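Local coordinates for Mlr3007 protein (Mesorhizobium loti, PDB 3QQM) that probably catalyses pyridoxal-phosphate-dependent transfer of an amino group between leucine, isoleucine or valine and 2-oxoglutarate, at residues 122-128 with 151-155; 106-110 with 142-147; 197-201 with 217-221; 18-22 with 36-40. One frame throughout, in Å; residues are numbered along the deposited sequence.

In the fold
Contacts 1 and 4 are buried and flank the cofactor from two parts of the chain, their centres about 17 Å apart; contact 2 is partly buried and contact 3 lies at the surface. Contacts 1, 2 and 3 all reach the same mixed sheet. Contacts 1 and 2 touch each other on its adjacent strands, 149-152 in contact 1 and 139-143 in contact 2, whereas contact 3 closes the C-terminal end of strand 214-220. Contact 4 belongs to the antiparallel sheet on the other side of the chain's centre from contacts 2 and 3. The chemistry follows the place: bidentate charge pairing and directed bonds near the cofactor, a serine-carboxylate cluster on the loop, and tyrosine-leucine packing at the chain end.

Contact 1 of 4, residues 122-128 with 151-155; sequences RQLYTHA and EGTIT. With EDO (1,2-ethanediol), chain S.
Y125 and E151 meet nearly at right angles: the carboxylate plane stands 76° from the phenol ring, and the tyrosine hydroxyl OH donates to E151 OE2 over 2.5 Å. The acceptor oxygen lies at the edge of the ring and is approached on its syn side, with OH displaced from the carboxylate plane. E151 is held from a second direction, since its OE1 accepts from the backbone N of L176. A tyrosine suits the helix here because its length carries a hydroxyl to the strand while its ring packs against T153. R122, the N-cap residue of helix 123-130, lies against that ring, with Y125 CD2 3.7 Å above one face of its guanidinium. A bend at chi3 (54°) turns the group toward the 151-155 segment, where NH2 donates almost straight to T153 O over 2.9 Å; the oxygen lies in the guanidinium plane, but the nitrogen stands above the carbonyl plane. R122 NE meanwhile binds O2 of an ethanediol, probably from the crystallisation liquor, at 2.8 Å, and that oxygen bonds onward to T126 OG1. T153 presents its methyl CG2 to A128 CB at 4.1 Å, and its OG1 is taken by E139. Because R122 NH1 reaches, weakly, O3 of the pyridoxal phosphate on K118, the arginine ties the helix start, the turn after strand 149-152 and the cofactor together, partners on every nitrogen probably fixing its rotation.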
loop_
_atom_site.group_PDB
_atom_site.type_symbol
_atom_site.label_atom_id
_atom_site.label_comp_id
_atom_site.label_asym_id
_atom_site.label_seq_id
_atom_site.Cartn_x
_atom_site.Cartn_y
_atom_site.Cartn_z
ATOM N N ARG A 122 4.652 11.578 0.690
ATOM C CA ARG A 122 3.225 11.305 0.557
ATOM C C ARG A 122 2.263 12.494 0.424
ATOM O O ARG A 122 1.052 12.351 0.650
ATOM C CB ARG A 122 2.804 10.429 1.740
ATOM C CG ARG A 122 3.478 9.057 1.737
ATOM C CD ARG A 122 3.022 8.198 2.886
ATOM N NE ARG A 122 1.556 8.088 2.920
ATOM C CZ ARG A 122 0.827 7.267 2.170
ATOM N NH1 ARG A 122 1.391 6.486 1.273
ATOM N NH2 ARG A 122 -0.488 7.246 2.310
ATOM N N GLN A 123 2.781 13.633 -0.005
ATOM C CA GLN A 123 1.988 14.834 -0.195
ATOM C C GLN A 123 0.620 14.600 -0.871
ATOM O O GLN A 123 -0.431 15.005 -0.345
ATOM C CB GLN A 123 2.788 15.818 -1.048
ATOM C CG GLN A 123 2.061 17.069 -1.404
ATOM C CD GLN A 123 2.965 18.116 -1.959
ATOM O OE1 GLN A 123 4.077 17.823 -2.406
ATOM N NE2 GLN A 123 2.505 19.364 -1.927
ATOM N N LEU A 124 0.649 13.969 -2.036
ATOM C CA LEU A 124 -0.575 13.734 -2.815
ATOM C C LEU A 124 -1.608 12.906 -2.052
ATOM O O LEU A 124 -2.799 13.235 -2.050
ATOM C CB LEU A 124 -0.227 13.055 -4.131
ATOM C CG LEU A 124 0.525 13.912 -5.144
ATOM C CD1 LEU A 124 1.395 13.062 -6.154
ATOM C CD2 LEU A 124 -0.456 14.840 -5.865
ATOM N N TYR A 125 -1.141 11.851 -1.395
ATOM C CA TYR A 125 -2.022 10.958 -0.645
ATOM C C TYR A 125 -2.529 11.605 0.632
ATOM O O TYR A 125 -3.688 11.435 0.988
ATOM C CB TYR A 125 -1.326 9.643 -0.326
ATOM C CG TYR A 125 -0.727 8.941 -1.525
ATOM C CD1 TYR A 125 -1.535 8.367 -2.496
ATOM C CD2 TYR A 125 0.655 8.786 -1.643
ATOM C CE1 TYR A 125 -0.995 7.703 -3.578
ATOM C CE2 TYR A 125 1.210 8.103 -2.716
ATOM C CZ TYR A 125 0.381 7.571 -3.689
ATOM O OH TYR A 125 0.927 6.874 -4.737
ATOM N N THR A 126 -1.652 12.302 1.346
ATOM C CA THR A 126 -2.066 13.024 2.538
ATOM C C THR A 126 -3.112 14.080 2.154
ATOM O O THR A 126 -4.072 14.284 2.877
ATOM C CB THR A 126 -0.872 13.717 3.235
ATOM O OG1 THR A 126 0.027 12.730 3.755
ATOM C CG2 THR A 126 -1.329 14.633 4.391
ATOM N N HIS A 127 -2.933 14.738 1.014
ATOM C CA HIS A 127 -3.894 15.754 0.586
ATOM C C HIS A 127 -5.256 15.104 0.232
ATOM O O HIS A 127 -6.308 15.626 0.611
ATOM C CB HIS A 127 -3.355 16.584 -0.592
ATOM C CG HIS A 127 -4.259 17.697 -0.992
ATOM N ND1 HIS A 127 -5.213 17.559 -1.981
ATOM C CD2 HIS A 127 -4.399 18.953 -0.501
ATOM C CE1 HIS A 127 -5.893 18.688 -2.091
ATOM N NE2 HIS A 127 -5.416 19.553 -1.209
ATOM N N ALA A 128 -5.210 13.956 -0.448
ATOM C CA ALA A 128 -6.419 13.240 -0.838
ATOM C C ALA A 128 -7.165 12.821 0.402
ATOM O O ALA A 128 -8.363 13.026 0.504
ATOM C CB ALA A 128 -6.097 12.013 -1.721
ATOM N N GLU A 151 -5.414 3.839 -7.347
ATOM C CA GLU A 151 -5.269 3.200 -6.043
ATOM C C GLU A 151 -5.865 4.046 -4.936
ATOM O O GLU A 151 -6.396 5.134 -5.172
ATOM C CB GLU A 151 -3.756 3.054 -5.758
ATOM C CG GLU A 151 -3.021 4.430 -5.734
ATOM C CD GLU A 151 -1.469 4.355 -5.609
ATOM O OE1 GLU A 151 -0.916 3.287 -5.231
ATOM O OE2 GLU A 151 -0.804 5.398 -5.883
ATOM N N GLY A 152 -5.806 3.516 -3.725
ATOM C CA GLY A 152 -6.234 4.232 -2.546
ATOM C C GLY A 152 -4.994 4.891 -1.945
ATOM O O GLY A 152 -3.859 4.627 -2.391
ATOM N N THR A 153 -5.189 5.756 -0.964
ATOM C CA THR A 153 -4.077 6.387 -0.298
ATOM C C THR A 153 -3.146 5.340 0.378
ATOM O O THR A 153 -1.938 5.578 0.506
ATOM C CB THR A 153 -4.551 7.363 0.789
ATOM O OG1 THR A 153 -5.145 6.636 1.883
ATOM C CG2 THR A 153 -5.555 8.387 0.203
ATOM N N ILE A 154 -3.691 4.207 0.831
ATOM C CA ILE A 154 -2.852 3.180 1.475
ATOM C C ILE A 154 -3.183 1.764 1.019
ATOM O O ILE A 154 -2.781 0.776 1.662
ATOM C CB ILE A 154 -2.943 3.231 3.032
ATOM C CG1 ILE A 154 -4.385 2.979 3.482
ATOM C CG2 ILE A 154 -2.418 4.552 3.550
ATOM C CD1 ILE A 154 -4.593 2.928 5.007
ATOM N N THR A 155 -3.889 1.666 -0.097
ATOM C CA THR A 155 -4.311 0.384 -0.619
ATOM C C THR A 155 -4.353 0.376 -2.131
ATOM O O THR A 155 -4.321 1.421 -2.759
ATOM C CB THR A 155 -5.754 0.076 -0.172
ATOM O OG1 THR A 155 -6.595 1.174 -0.528
ATOM C CG2 THR A 155 -5.873 -0.136 1.346
HETATM C C1 EDO S . -1.964 8.892 5.009
HETATM O O1 EDO S . -3.133 8.525 4.269
HETATM C C2 EDO S . -1.277 10.095 4.367
HETATM O O2 EDO S . 0.167 9.992 4.453
#

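Contact 2 of 4, residues 106-110 with 142-147; sequences TRLDS and LANERG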
loop_
_atom_site.group_PDB
_atom_site.type_symbol
_atom_site.label_atom_id
_atom_site.label_comp_id
_atom_site.label_asym_id
_atom_site.label_seq_id
_atom_site.Cartn_x
_atom_site.Cartn_y
_atom_site.Cartn_z
ATOM N N THR A 106 -8.019 15.217 -5.898
ATOM C CA THR A 106 -6.564 15.155 -6.000
ATOM C C THR A 106 -6.216 14.108 -7.045
ATOM O O THR A 106 -6.587 12.965 -6.895
ATOM C CB THR A 106 -5.934 14.652 -4.676
ATOM O OG1 THR A 106 -6.290 15.533 -3.614
ATOM C CG2 THR A 106 -4.406 14.550 -4.784
ATOM N N ARG A 107 -5.507 14.510 -8.089
ATOM C CA ARG A 107 -5.107 13.582 -9.157
ATOM C C ARG A 107 -3.612 13.234 -9.154
ATOM O O ARG A 107 -2.783 14.024 -8.769
ATOM C CB ARG A 107 -5.504 14.153 -10.512
ATOM C CG ARG A 107 -7.004 14.317 -10.661
ATOM C CD ARG A 107 -7.713 12.978 -10.445
ATOM N NE ARG A 107 -9.169 13.104 -10.373
ATOM C CZ ARG A 107 -9.962 13.008 -11.424
ATOM N NH1 ARG A 107 -9.441 12.784 -12.628
ATOM N NH2 ARG A 107 -11.272 13.141 -11.276
ATOM N N LEU A 108 -3.312 12.016 -9.588
ATOM C CA LEU A 108 -1.965 11.525 -9.702
ATOM C C LEU A 108 -1.527 11.744 -11.152
ATOM O O LEU A 108 -2.355 11.805 -12.085
ATOM C CB LEU A 108 -1.876 10.024 -9.375
ATOM C CG LEU A 108 -2.181 9.594 -7.926
ATOM C CD1 LEU A 108 -2.201 8.096 -7.789
ATOM C CD2 LEU A 108 -1.187 10.185 -7.010
ATOM N N ASP A 109 -0.216 11.877 -11.328
ATOM C CA ASP A 109 0.395 12.055 -12.620
ATOM C C ASP A 109 1.026 10.718 -13.036
ATOM O O ASP A 109 1.999 10.258 -12.428
ATOM C CB ASP A 109 1.445 13.167 -12.536
ATOM C CG ASP A 109 2.208 13.358 -13.846
ATOM O OD1 ASP A 109 2.008 12.543 -14.775
ATOM O OD2 ASP A 109 3.044 14.295 -13.925
ATOM N N SER A 110 0.512 10.121 -14.102
ATOM C CA SER A 110 1.002 8.814 -14.551
ATOM C C SER A 110 2.481 8.788 -14.898
ATOM O O SER A 110 3.062 7.715 -14.950
ATOM C CB SER A 110 0.205 8.309 -15.757
ATOM O OG SER A 110 0.520 9.041 -16.919
ATOM N N LEU A 142 -7.775 7.721 -5.727
ATOM C CA LEU A 142 -7.221 8.743 -6.595
ATOM C C LEU A 142 -7.175 8.217 -8.036
ATOM O O LEU A 142 -6.853 7.050 -8.269
ATOM C CB LEU A 142 -5.783 9.118 -6.183
ATOM C CG LEU A 142 -5.550 9.732 -4.800
ATOM C CD1 LEU A 142 -5.622 8.638 -3.751
ATOM C CD2 LEU A 142 -4.204 10.420 -4.735
ATOM N N ALA A 143 -7.477 9.097 -8.983
ATOM C CA ALA A 143 -7.419 8.789 -10.409
ATOM C C ALA A 143 -6.284 9.607 -11.020
ATOM O O ALA A 143 -5.769 10.479 -10.386
ATOM C CB ALA A 143 -8.753 9.117 -11.102
ATOM N N ASN A 144 -5.899 9.301 -12.256
ATOM C CA ASN A 144 -4.819 10.012 -12.937
ATOM C C ASN A 144 -5.350 11.032 -13.948
ATOM O O ASN A 144 -6.547 11.272 -13.999
ATOM C CB ASN A 144 -3.873 9.013 -13.606
ATOM C CG ASN A 144 -4.535 8.224 -14.742
ATOM O OD1 ASN A 144 -5.622 8.590 -15.248
ATOM N ND2 ASN A 144 -3.868 7.142 -15.165
ATOM N N GLU A 145 -4.459 11.598 -14.778
ATOM C CA GLU A 145 -4.858 12.651 -15.765
ATOM C C GLU A 145 -5.824 12.193 -16.842
ATOM O O GLU A 145 -6.351 12.999 -17.576
ATOM C CB GLU A 145 -3.634 13.361 -16.410
ATOM C CG GLU A 145 -2.729 12.556 -17.353
ATOM C CD GLU A 145 -1.776 11.533 -16.670
ATOM O OE1 GLU A 145 -1.949 11.186 -15.473
ATOM O OE2 GLU A 145 -0.847 11.078 -17.351
ATOM N N ARG A 146 -6.026 10.885 -16.944
ATOM C CA ARG A 146 -6.960 10.293 -17.919
ATOM C C ARG A 146 -8.207 9.715 -17.229
ATOM O O ARG A 146 -8.984 8.987 -17.832
ATOM C CB ARG A 146 -6.228 9.266 -18.781
ATOM C CG ARG A 146 -5.210 9.957 -19.708
ATOM C CD ARG A 146 -4.454 9.019 -20.610
ATOM N NE ARG A 146 -3.649 8.099 -19.824
ATOM C CZ ARG A 146 -2.435 8.369 -19.335
ATOM N NH1 ARG A 146 -1.865 9.556 -19.522
ATOM N NH2 ARG A 146 -1.796 7.450 -18.623
ATOM N N GLY A 147 -8.405 10.107 -15.967
ATOM C CA GLY A 147 -9.567 9.687 -15.173
ATOM C C GLY A 147 -9.648 8.208 -14.860
ATOM O O GLY A 147 -10.730 7.685 -14.595
#
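L108 and A143 supply the backbone link, in which L108 N donates to A143 O at 3.0 Å, nearly straight. The return is a weaker CA-H...O contact from N144 CA to L108 O, 3.2 Å long, so the 106-110 loop follows the end of strand 139-143 without forming a regular ladder.

Apolar packing lies on the buried side. The side chains of L108 and L142 cross at about a right angle, with L108 CD2 3.8 Å from L142 CD2, and the methyl of T106 runs alongside L142. Branched leucines suit this place, for helix 123-130 covers it through L124, Y125 and A128. T106 OG1 turns instead to E131 and H127.

Polar interactions gather at the exposed end round E145. Bent at chi2 (-75°), its chain folds back so that OE1 accepts from S110 N at 3.0 Å, while OE2 accepts from S110 OG; the modelled 2.5 Å is very short and doubtful. Serine's short hydroxyl suits the place, reaching the carboxylate its backbone N already meets. R146 NH1 forms a salt bridge with E145 OE2 at 2.8 Å, and its NH2 adds a weak bond to S110 OG.

N144 OD1 takes R146 N in an Asx turn, within a type I beta turn that ends at G147, whose positive phi favours glycine. This is the beta-hairpin connection between strands 139-143 and 149-152, at one side of the mixed sheet.

Contact 3 of 4, residues 197-201 with 217-221; sequences YDDLK and PAKLV. With EDO (1,2-ethanediol), chain V.
Y197 OH donates to V221 O of the terminal carboxylate; the modelled 2.5 Å is very short, and the exact length is doubtful. The pair joins the short helix 197-200 to the end of strand 214-220, an inner strand of the mixed sheet and the last element of the chain. V221 O lies in the plane of the phenol ring at its edge. Y197 turns its ring toward the carboxylate because chi1 (-165°) sets CG opposite the backbone N, a reach that suits tyrosine, whose ring can pack while its hydroxyl bonds.

L220 comes from the opposite direction and lays CD2 over one face of that ring, offset toward its rim, 3.8 Å from the centroid in a CH-pi contact. CD1 and CG of the leucine are modelled too close to the ring for their detail to be trusted. L200 points toward strand 214-220 and puts its CB against L220 CD2, and I149 and L141 back both Y197 and L200 from neighbouring strands.

K201 passes its aliphatic chain obliquely across L220, CD lying 4.0 Å from L220 CD2. Its ammonium continues toward the chain end, where NZ stops 4.5 Å from V221 OXT, near enough for attraction but beyond a salt bridge.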
loop_
_atom_site.group_PDB
_atom_site.type_symbol
_atom_site.label_atom_id
_atom_site.label_comp_id
_atom_site.label_asym_id
_atom_site.label_seq_id
_atom_site.Cartn_x
_atom_site.Cartn_y
_atom_site.Cartn_z
ATOM N N TYR A 197 -13.852 5.784 -12.113
ATOM C CA TYR A 197 -14.683 5.708 -10.929
ATOM C C TYR A 197 -16.051 5.245 -11.319
ATOM O O TYR A 197 -16.632 4.380 -10.670
ATOM C CB TYR A 197 -14.808 7.064 -10.236
ATOM C CG TYR A 197 -15.340 6.945 -8.835
ATOM C CD1 TYR A 197 -14.562 6.345 -7.860
ATOM C CD2 TYR A 197 -16.581 7.475 -8.462
ATOM C CE1 TYR A 197 -14.993 6.221 -6.551
ATOM C CE2 TYR A 197 -17.040 7.372 -7.121
ATOM C CZ TYR A 197 -16.222 6.738 -6.177
ATOM O OH TYR A 197 -16.557 6.562 -4.846
ATOM N N ASP A 198 -16.547 5.793 -12.410
ATOM C CA ASP A 198 -17.886 5.462 -12.877
ATOM C C ASP A 198 -18.027 3.968 -13.252
ATOM O O ASP A 198 -19.048 3.362 -12.968
ATOM C CB ASP A 198 -18.259 6.353 -14.051
ATOM C CG ASP A 198 -19.706 6.248 -14.393
ATOM O OD1 ASP A 198 -20.549 6.831 -13.668
ATOM O OD2 ASP A 198 -19.993 5.590 -15.401
ATOM N N ASP A 199 -17.007 3.391 -13.896
ATOM C CA ASP A 199 -17.010 1.954 -14.223
ATOM C C ASP A 199 -17.162 1.101 -12.965
ATOM O O ASP A 199 -17.807 0.078 -13.002
ATOM C CB ASP A 199 -15.695 1.531 -14.906
ATOM C CG ASP A 199 -15.516 2.141 -16.269
ATOM O OD1 ASP A 199 -16.553 2.412 -16.923
ATOM O OD2 ASP A 199 -14.338 2.307 -16.695
ATOM N N LEU A 200 -16.513 1.509 -11.868
ATOM C CA LEU A 200 -16.593 0.788 -10.594
ATOM C C LEU A 200 -18.004 0.629 -10.080
ATOM O O LEU A 200 -18.291 -0.303 -9.348
ATOM C CB LEU A 200 -15.759 1.474 -9.517
ATOM C CG LEU A 200 -14.256 1.304 -9.634
ATOM C CD1 LEU A 200 -13.545 2.020 -8.513
ATOM C CD2 LEU A 200 -13.893 -0.182 -9.624
ATOM N N LYS A 201 -18.883 1.558 -10.430
ATOM C CA LYS A 201 -20.262 1.468 -9.997
ATOM C C LYS A 201 -20.897 0.183 -10.538
ATOM O O LYS A 201 -21.913 -0.261 -10.021
ATOM C CB LYS A 201 -21.070 2.691 -10.467
ATOM C CG LYS A 201 -20.790 4.031 -9.721
ATOM C CD LYS A 201 -21.355 3.966 -8.263
ATOM C CE LYS A 201 -21.482 5.334 -7.566
ATOM N NZ LYS A 201 -22.279 5.170 -6.281
ATOM N N PRO A 217 -13.451 -5.720 2.009
ATOM C CA PRO A 217 -14.649 -5.460 1.223
ATOM C C PRO A 217 -14.934 -3.979 1.243
ATOM O O PRO A 217 -14.794 -3.363 2.279
ATOM C CB PRO A 217 -15.751 -6.226 1.983
ATOM C CG PRO A 217 -15.037 -7.241 2.757
ATOM C CD PRO A 217 -13.712 -6.640 3.118
ATOM N N ALA A 218 -15.347 -3.415 0.116
ATOM C CA ALA A 218 -15.586 -1.983 0.069
ATOM C C ALA A 218 -16.813 -1.619 -0.745
ATOM O O ALA A 218 -17.318 -2.426 -1.543
ATOM C CB ALA A 218 -14.367 -1.279 -0.469
ATOM N N LYS A 219 -17.297 -0.402 -0.537
ATOM C CA LYS A 219 -18.474 0.049 -1.235
ATOM C C LYS A 219 -18.222 1.458 -1.704
ATOM O O LYS A 219 -17.747 2.304 -0.960
ATOM C CB LYS A 219 -19.685 -0.018 -0.324
ATOM C CG LYS A 219 -20.999 -0.045 -1.057
ATOM C CD LYS A 219 -22.195 -0.201 -0.077
ATOM C CE LYS A 219 -22.537 1.113 0.644
ATOM N NZ LYS A 219 -23.163 2.117 -0.289
ATOM N N LEU A 220 -18.568 1.698 -2.947
ATOM C CA LEU A 220 -18.330 2.972 -3.591
ATOM C C LEU A 220 -19.457 3.937 -3.322
ATOM O O LEU A 220 -20.608 3.538 -3.244
ATOM C CB LEU A 220 -18.222 2.736 -5.085
ATOM C CG LEU A 220 -17.378 3.720 -5.853
ATOM C CD1 LEU A 220 -15.937 3.563 -5.386
ATOM C CD2 LEU A 220 -17.503 3.466 -7.341
ATOM N N VAL A 221 -19.108 5.198 -3.109
ATOM C CA VAL A 221 -20.086 6.238 -2.857
ATOM C C VAL A 221 -19.728 7.521 -3.584
ATOM O O VAL A 221 -18.592 7.710 -4.087
ATOM C CB VAL A 221 -20.186 6.567 -1.390
ATOM C CG1 VAL A 221 -21.137 7.748 -1.191
ATOM C CG2 VAL A 221 -20.653 5.349 -0.615
ATOM O OXT VAL A 221 -20.594 8.410 -3.653
HETATM C C1 EDO V . -18.529 -5.279 -1.267
HETATM O O1 EDO V . -18.728 -4.885 -2.630
HETATM C C2 EDO V . -18.306 -6.791 -1.173
HETATM O O2 EDO V . -17.035 -7.175 -1.731
#

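Contact 4 of 4, residues 18-22 with 36-40; sequences LIETM and HLARL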
loop_
_atom_site.group_PDB
_atom_site.type_symbol
_atom_site.label_atom_id
_atom_site.label_comp_id
_atom_site.label_asym_id
_atom_site.label_seq_id
_atom_site.Cartn_x
_atom_site.Cartn_y
_atom_site.Cartn_z
ATOM N N LEU A 18 12.463 5.193 2.351
ATOM C CA LEU A 18 11.720 4.050 1.831
ATOM C C LEU A 18 11.006 3.435 3.019
ATOM O O LEU A 18 11.558 3.369 4.118
ATOM C CB LEU A 18 12.640 3.036 1.150
ATOM C CG LEU A 18 13.233 3.578 -0.150
ATOM C CD1 LEU A 18 14.323 2.668 -0.706
ATOM C CD2 LEU A 18 12.103 3.800 -1.195
ATOM N N ILE A 19 9.793 2.972 2.782
ATOM C CA ILE A 19 8.949 2.420 3.815
ATOM C C ILE A 19 8.334 1.061 3.447
ATOM O O ILE A 19 8.010 0.789 2.280
ATOM C CB ILE A 19 7.783 3.426 4.078
ATOM C CG1 ILE A 19 8.332 4.782 4.540
ATOM C CG2 ILE A 19 6.782 2.897 5.108
ATOM C CD1 ILE A 19 9.115 4.696 5.831
ATOM N N GLU A 20 8.187 0.214 4.455
ATOM C CA GLU A 20 7.531 -1.103 4.322
ATOM C C GLU A 20 6.685 -1.289 5.577
ATOM O O GLU A 20 7.179 -1.106 6.697
ATOM C CB GLU A 20 8.526 -2.263 4.177
ATOM C CG GLU A 20 9.307 -2.277 2.879
ATOM C CD GLU A 20 8.440 -2.571 1.656
ATOM O OE1 GLU A 20 7.368 -3.241 1.809
ATOM O OE2 GLU A 20 8.833 -2.157 0.542
ATOM N N THR A 21 5.409 -1.634 5.370
ATOM C CA THR A 21 4.473 -1.854 6.442
ATOM C C THR A 21 3.984 -3.280 6.295
ATOM O O THR A 21 3.319 -3.631 5.310
ATOM C CB THR A 21 3.319 -0.846 6.382
ATOM O OG1 THR A 21 3.861 0.471 6.451
ATOM C CG2 THR A 21 2.338 -1.061 7.535
HETATM N N MSE A 22 4.273 -4.080 7.316
HETATM C CA MSE A 22 3.976 -5.488 7.301
HETATM C C MSE A 22 3.236 -5.994 8.540
HETATM O O MSE A 22 3.238 -5.346 9.603
HETATM C CB MSE A 22 5.315 -6.241 7.242
HETATM C CG MSE A 22 6.276 -5.746 6.152
HETATM SE SE MSE A 22 8.008 -6.613 6.187
HETATM C CE MSE A 22 8.642 -6.040 7.931
ATOM N N HIS A 36 8.179 -8.096 0.500
ATOM C CA HIS A 36 8.507 -6.787 1.096
ATOM C C HIS A 36 9.977 -6.430 0.953
ATOM O O HIS A 36 10.302 -5.308 0.600
ATOM C CB HIS A 36 8.099 -6.693 2.578
ATOM C CG HIS A 36 6.619 -6.607 2.788
ATOM N ND1 HIS A 36 5.901 -5.451 2.555
ATOM C CD2 HIS A 36 5.719 -7.530 3.204
ATOM C CE1 HIS A 36 4.623 -5.676 2.794
ATOM N NE2 HIS A 36 4.487 -6.928 3.190
ATOM N N LEU A 37 10.857 -7.375 1.262
ATOM C CA LEU A 37 12.292 -7.145 1.158
ATOM C C LEU A 37 12.709 -7.004 -0.322
ATOM O O LEU A 37 13.549 -6.194 -0.652
ATOM C CB LEU A 37 13.063 -8.270 1.855
ATOM C CG LEU A 37 12.824 -8.353 3.363
ATOM C CD1 LEU A 37 13.542 -9.522 3.980
ATOM C CD2 LEU A 37 13.282 -7.092 4.029
ATOM N N ALA A 38 12.096 -7.776 -1.200
ATOM C CA ALA A 38 12.405 -7.670 -2.627
ATOM C C ALA A 38 12.148 -6.238 -3.071
ATOM O O ALA A 38 13.001 -5.632 -3.702
ATOM C CB ALA A 38 11.578 -8.643 -3.471
ATOM N N ARG A 39 10.974 -5.707 -2.727
ATOM C CA ARG A 39 10.631 -4.346 -3.084
ATOM C C ARG A 39 11.586 -3.327 -2.459
ATOM O O ARG A 39 12.079 -2.469 -3.149
ATOM C CB ARG A 39 9.217 -4.005 -2.647
ATOM C CG ARG A 39 8.821 -2.577 -3.049
ATOM C CD ARG A 39 7.379 -2.366 -2.897
ATOM N NE ARG A 39 6.947 -2.405 -1.506
ATOM C CZ ARG A 39 5.670 -2.407 -1.136
ATOM N NH1 ARG A 39 4.710 -2.475 -2.051
ATOM N NH2 ARG A 39 5.340 -2.435 0.151
ATOM N N LEU A 40 11.771 -3.401 -1.141
ATOM C CA LEU A 40 12.652 -2.481 -0.428
ATOM C C LEU A 40 14.086 -2.512 -0.964
ATOM O O LEU A 40 14.686 -1.463 -1.232
ATOM C CB LEU A 40 12.678 -2.803 1.072
ATOM C CG LEU A 40 13.640 -1.977 1.912
ATOM C CD1 LEU A 40 13.265 -0.494 1.862
ATOM C CD2 LEU A 40 13.646 -2.493 3.331
HETATM O O HOH W 1 3.726 -2.153 2.789
#
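E20 and R39 are brought together by complementary torsions: the glutamate chain folds at chi2 (-68°), while the arginine leaves the helix with CG opposite its backbone N and then bends at chi3 (67°), presenting the side of its guanidinium. The grip is bidentate and side-on. R39 NE meets the syn lone pair of E20 OE2 at 2.8 Å, and R39 NH2 reaches E20 OE1 at 2.7 Å, forming a salt bridge. H36 ND1 donates to the same OE1 at 2.8 Å, nearly along the C-O axis and across the carboxylate plane from R39 NH2, with the oxygen in the plane of the imidazole. A glutamate suits this buried place because its two oxygens can take three donors. These bonds help orient imidazole and guanidinium, whose other nitrogens are engaged too: H36 NE2 with S211 OG, R39 NH1 with a phosphate oxygen of the cofactor on K118 and with P177 O. E20 thus acts as a second-shell residue for a phosphate-binding arginine.

The selenomethionine M22 covers the imidazole, its CG 3.4 Å above the ring centre as a CH-pi contact. At the other end, L18 CB packs on L40 CD1 at 3.7 Å.

Strand 18-22 and helix 36-40 run antiparallel, at 172°, with their axes 9.1 Å apart. Beyond them, strand 71-78 pairs with this strand and touches L40 through L75, while V179 of helix 179-186 packs on H36 and R39.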